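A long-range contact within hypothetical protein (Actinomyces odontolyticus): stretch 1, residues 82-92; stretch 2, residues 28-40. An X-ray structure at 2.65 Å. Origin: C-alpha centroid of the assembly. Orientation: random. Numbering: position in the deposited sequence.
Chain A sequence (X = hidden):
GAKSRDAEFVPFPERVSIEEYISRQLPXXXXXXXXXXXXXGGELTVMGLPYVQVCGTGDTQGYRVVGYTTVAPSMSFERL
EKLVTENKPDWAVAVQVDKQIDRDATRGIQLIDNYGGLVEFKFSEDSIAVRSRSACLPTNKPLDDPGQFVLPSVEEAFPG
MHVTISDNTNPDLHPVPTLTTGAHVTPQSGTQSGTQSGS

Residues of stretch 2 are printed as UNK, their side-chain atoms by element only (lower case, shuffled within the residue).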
# COMPACT_ATOMS: atom_id res chain seq x y z
N LYS A 82 -11.53 2.14 -13.75
CA LYS A 82 -10.94 2.67 -14.97
C LYS A 82 -9.49 3.11 -14.72
O LYS A 82 -8.57 2.70 -15.43
CB LYS A 82 -11.77 3.85 -15.49
CG LYS A 82 -11.25 4.52 -16.75
CD LYS A 82 -11.97 5.83 -17.01
CE LYS A 82 -11.44 6.53 -18.25
NZ LYS A 82 -11.74 5.77 -19.50
N LEU A 83 -9.30 3.93 -13.68
CA LEU A 83 -7.99 4.47 -13.35
C LEU A 83 -7.00 3.36 -13.00
O LEU A 83 -5.91 3.30 -13.57
CB LEU A 83 -8.09 5.45 -12.17
CG LEU A 83 -6.78 6.05 -11.65
CD1 LEU A 83 -6.07 6.84 -12.75
CD2 LEU A 83 -7.04 6.94 -10.45
N VAL A 84 -7.38 2.50 -12.07
CA VAL A 84 -6.48 1.44 -11.60
C VAL A 84 -6.06 0.52 -12.74
O VAL A 84 -4.90 0.14 -12.84
CB VAL A 84 -7.12 0.61 -10.46
CG1 VAL A 84 -6.28 -0.62 -10.14
CG2 VAL A 84 -7.28 1.47 -9.21
N THR A 85 -7.01 0.19 -13.61
CA THR A 85 -6.75 -0.71 -14.73
C THR A 85 -5.86 -0.04 -15.79
O THR A 85 -4.87 -0.62 -16.23
CB THR A 85 -8.07 -1.18 -15.38
OG1 THR A 85 -8.91 -1.79 -14.39
CG2 THR A 85 -7.80 -2.19 -16.50
N GLU A 86 -6.22 1.18 -16.18
CA GLU A 86 -5.49 1.92 -17.20
C GLU A 86 -4.09 2.35 -16.75
O GLU A 86 -3.21 2.57 -17.58
CB GLU A 86 -6.30 3.16 -17.58
CG GLU A 86 -5.80 3.93 -18.79
CD GLU A 86 -6.76 5.02 -19.23
OE1 GLU A 86 -7.58 5.47 -18.41
OE2 GLU A 86 -6.69 5.42 -20.41
N ASN A 87 -3.91 2.48 -15.44
CA ASN A 87 -2.63 2.90 -14.87
C ASN A 87 -1.90 1.73 -14.21
O ASN A 87 -1.08 1.91 -13.31
CB ASN A 87 -2.88 4.03 -13.87
CG ASN A 87 -1.78 5.09 -13.88
OD1 ASN A 87 -0.60 4.77 -13.92
ND2 ASN A 87 -2.18 6.35 -13.84
N LYS A 88 -2.19 0.52 -14.68
CA LYS A 88 -1.66 -0.71 -14.08
C LYS A 88 -0.14 -0.82 -14.28
O LYS A 88 0.34 -0.68 -15.40
CB LYS A 88 -2.35 -1.92 -14.70
CG LYS A 88 -1.88 -3.27 -14.20
CD LYS A 88 -2.78 -4.40 -14.72
CE LYS A 88 -2.50 -4.75 -16.17
NZ LYS A 88 -1.20 -5.47 -16.34
N PRO A 89 0.62 -1.07 -13.19
CA PRO A 89 2.08 -1.21 -13.28
C PRO A 89 2.51 -2.59 -13.76
O PRO A 89 1.75 -3.56 -13.65
CB PRO A 89 2.53 -1.00 -11.83
CG PRO A 89 1.40 -1.52 -11.02
CD PRO A 89 0.14 -1.23 -11.81
N ASP A 90 3.74 -2.68 -14.27
CA ASP A 90 4.26 -3.91 -14.88
C ASP A 90 4.35 -5.08 -13.90
O ASP A 90 4.08 -6.22 -14.28
CB ASP A 90 5.65 -3.66 -15.49
CG ASP A 90 5.59 -2.85 -16.78
OD1 ASP A 90 4.48 -2.60 -17.29
OD2 ASP A 90 6.67 -2.46 -17.27
N TRP A 91 4.70 -4.80 -12.65
CA TRP A 91 4.83 -5.85 -11.63
C TRP A 91 3.50 -6.52 -11.25
O TRP A 91 3.51 -7.55 -10.55
CB TRP A 91 5.53 -5.32 -10.37
CG TRP A 91 4.90 -4.09 -9.76
CD1 TRP A 91 5.30 -2.80 -9.92
CD2 TRP A 91 3.76 -4.05 -8.89
NE1 TRP A 91 4.48 -1.96 -9.21
CE2 TRP A 91 3.53 -2.70 -8.56
CE3 TRP A 91 2.91 -5.03 -8.36
CZ2 TRP A 91 2.48 -2.30 -7.73
CZ3 TRP A 91 1.87 -4.63 -7.53
CH2 TRP A 91 1.67 -3.27 -7.22
N ALA A 92 2.37 -5.94 -11.68
CA ALA A 92 1.04 -6.44 -11.34
C ALA A 92 0.58 -7.52 -12.31
O ALA A 92 0.23 -7.22 -13.45
CB ALA A 92 0.04 -5.30 -11.31
N UNK A 28 8.41 1.54 -4.73
CA UNK A 28 7.70 1.34 -6.00
C UNK A 28 6.20 1.12 -5.77
O UNK A 28 5.36 1.77 -6.40
o UNK A 28 8.77 1.54 -9.04
c UNK A 28 9.69 0.29 -7.24
c UNK A 28 8.26 0.12 -6.74
c UNK A 28 9.80 1.27 -8.38
o UNK A 28 10.92 1.77 -8.63
N UNK A 29 5.89 0.20 -4.86
CA UNK A 29 4.52 -0.09 -4.45
C UNK A 29 3.77 1.16 -4.01
O UNK A 29 2.63 1.39 -4.42
c UNK A 29 4.60 -2.53 -3.91
c UNK A 29 4.70 -3.65 -2.89
c UNK A 29 4.51 -1.13 -3.31
c UNK A 29 3.27 -1.00 -2.43
N UNK A 30 4.41 1.96 -3.16
CA UNK A 30 3.79 3.18 -2.63
C UNK A 30 3.45 4.20 -3.73
O UNK A 30 2.51 4.98 -3.59
c UNK A 30 4.72 3.81 -1.59
o UNK A 30 5.13 2.86 -0.61
N UNK A 31 4.19 4.17 -4.84
CA UNK A 31 3.98 5.11 -5.94
C UNK A 31 2.59 5.03 -6.59
O UNK A 31 2.10 6.03 -7.12
o UNK A 31 4.70 3.84 -7.90
c UNK A 31 5.05 4.90 -7.03
N UNK A 32 1.95 3.86 -6.53
CA UNK A 32 0.66 3.67 -7.23
C UNK A 32 -0.51 4.44 -6.62
O UNK A 32 -1.57 4.56 -7.24
c UNK A 32 0.26 2.18 -7.32
c UNK A 32 -0.13 1.63 -5.96
c UNK A 32 1.38 1.36 -7.96
N UNK A 33 -0.33 4.95 -5.40
CA UNK A 33 -1.33 5.83 -4.78
C UNK A 33 -1.36 7.19 -5.46
O UNK A 33 -2.42 7.82 -5.54
c UNK A 33 -1.03 6.00 -3.30
N UNK A 34 -0.21 7.63 -5.96
CA UNK A 34 -0.06 9.00 -6.47
C UNK A 34 -1.10 9.36 -7.55
O UNK A 34 -1.76 10.39 -7.42
c UNK A 34 2.37 9.17 -5.86
c UNK A 34 1.37 9.26 -7.00
c UNK A 34 1.45 10.61 -7.69
N UNK A 35 -1.26 8.53 -8.59
CA UNK A 35 -2.28 8.83 -9.59
C UNK A 35 -3.68 9.07 -9.00
O UNK A 35 -4.44 9.88 -9.53
c UNK A 35 -0.50 7.31 -8.94
c UNK A 35 -0.91 7.04 -10.35
c UNK A 35 -2.28 7.60 -10.49
N UNK A 36 -4.01 8.35 -7.93
CA UNK A 36 -5.33 8.49 -7.29
C UNK A 36 -5.52 9.89 -6.71
O UNK A 36 -6.61 10.47 -6.80
c UNK A 36 -6.87 7.62 -5.49
c UNK A 36 -5.45 6.02 -6.78
c UNK A 36 -5.54 7.42 -6.19
N UNK A 37 -4.46 10.44 -6.12
CA UNK A 37 -4.48 11.82 -5.63
C UNK A 37 -4.39 12.81 -6.79
O UNK A 37 -5.00 13.88 -6.75
c UNK A 37 -3.35 12.05 -4.64
N UNK A 38 -3.61 12.46 -7.81
CA UNK A 38 -3.45 13.31 -8.99
C UNK A 38 -4.77 13.45 -9.76
O UNK A 38 -5.15 14.56 -10.15
c UNK A 38 -2.36 12.77 -9.90
N UNK A 39 -5.46 12.33 -9.95
CA UNK A 39 -6.74 12.30 -10.67
C UNK A 39 -7.82 13.09 -9.93
O UNK A 39 -8.72 13.67 -10.55
c UNK A 39 -8.37 10.68 -11.86
o UNK A 39 -6.80 11.07 -13.63
c UNK A 39 -8.00 11.02 -13.30
o UNK A 39 -8.93 11.23 -14.10
c UNK A 39 -7.21 10.86 -10.88
N UNK A 40 -7.75 13.09 -8.60
CA UNK A 40 -8.61 13.93 -7.78
C UNK A 40 -8.35 15.40 -8.05
O UNK A 40 -9.28 16.20 -8.10
c UNK A 40 -9.41 14.47 -5.48
o UNK A 40 -8.42 12.32 -5.96
c UNK A 40 -8.37 13.72 -6.28

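Position 28 carries three carbons in a row, the last bearing two oxygens; a carboxylate at the end of a three-carbon chain is glutamate, Glu-28. Its CA-to-CB bond points toward stretch 1, yet the closest approach of the side chain, CB of Glu-28 to NE1 of Trp-91, is 5.0 Å.

Position 29 has four carbons, forked at the first, with one arm two carbons long. Beta-branching with unequal arms identifies Ile-29. Its CG1 lies 4.4 Å from CZ2 of Trp-91, oblique to the indole ring.

Positions 30 and 31 each show one carbon followed by one oxygen, the hydroxymethyl group of serine: Ser-30 and Ser-31. Neither reaches stretch 1. OG of Ser-31 donates a hydrogen bond to the backbone O of Glu-28 at 2.6 Å, a bond within its own segment.

Position 32 has three carbons, the first carrying the other two, with no oxygen: Val-32. Its CG1 is 3.8 Å from Trp-91 CZ2, at the ring edge and near its plane, and the same CG1 is 4.2 Å from Pro-89 CG. One methyl group thus meets two residues of stretch 1.

Position 33 has a single carbon, which makes it Ala-33, out of reach of stretch 1. Position 34 repeats the three-carbon fork and is Val-34; its side chain is also out of reach. The backbone turns here, a type I turn from Ser-31 to Val-34, closed by Val-34 N donating to Ser-31 O at 3.0 Å.

At position 35 three carbons close a ring onto the backbone nitrogen, a connection that defines Pro-35. Its CB is 3.6 Å from Asn-87 ND2, a contact without a hydrogen bond because carbon offers no acceptor, and 4.5 Å from Leu-83 CD1.

Position 36, again a three-carbon fork, is Val-36. Its CG2 lies 4.1 Å from Leu-83 CD2, and its CA comes closer, 3.9 Å from that same CD2, so the leucine packs against backbone as well as side chain.

Positions 37 and 38 bear one carbon each: Ala-37, pointing away, and Ala-38, pointing toward stretch 1 but too short to touch it.

Position 39 has three carbons ending in two oxygens, hence Glu-39. Its CB sits 3.9 Å from Leu-83 CD2, so the aliphatic base of an acidic side chain serves the contact.

Position 40 has one carbon carrying one oxygen and one carbon, the branched hydroxyl of Thr-40. Its OG1 donates to Val-36 O at 2.7 Å, within stretch 2.

The contact buries 375 Å² in total and contains no hydrogen bond between the stretches; apolar packing dominates it. The helix through Leu-83 and the one through Val-36 have N-to-C directions 133° apart, their axes 10.6 Å apart at closest approach, and Leu-83 (chi1 t, chi2 p) bridges the gap to Pro-35, Val-36 and Glu-39. Beyond the helix, the register continues from Asn-87 opposite Pro-35 to Pro-89 opposite Val-32 and Trp-91 opposite Ile-29. Trp-91 lies within the type I turn from Pro-89 to Ala-92.

Stretch 2 (28-40) EISSVAVPVAAET
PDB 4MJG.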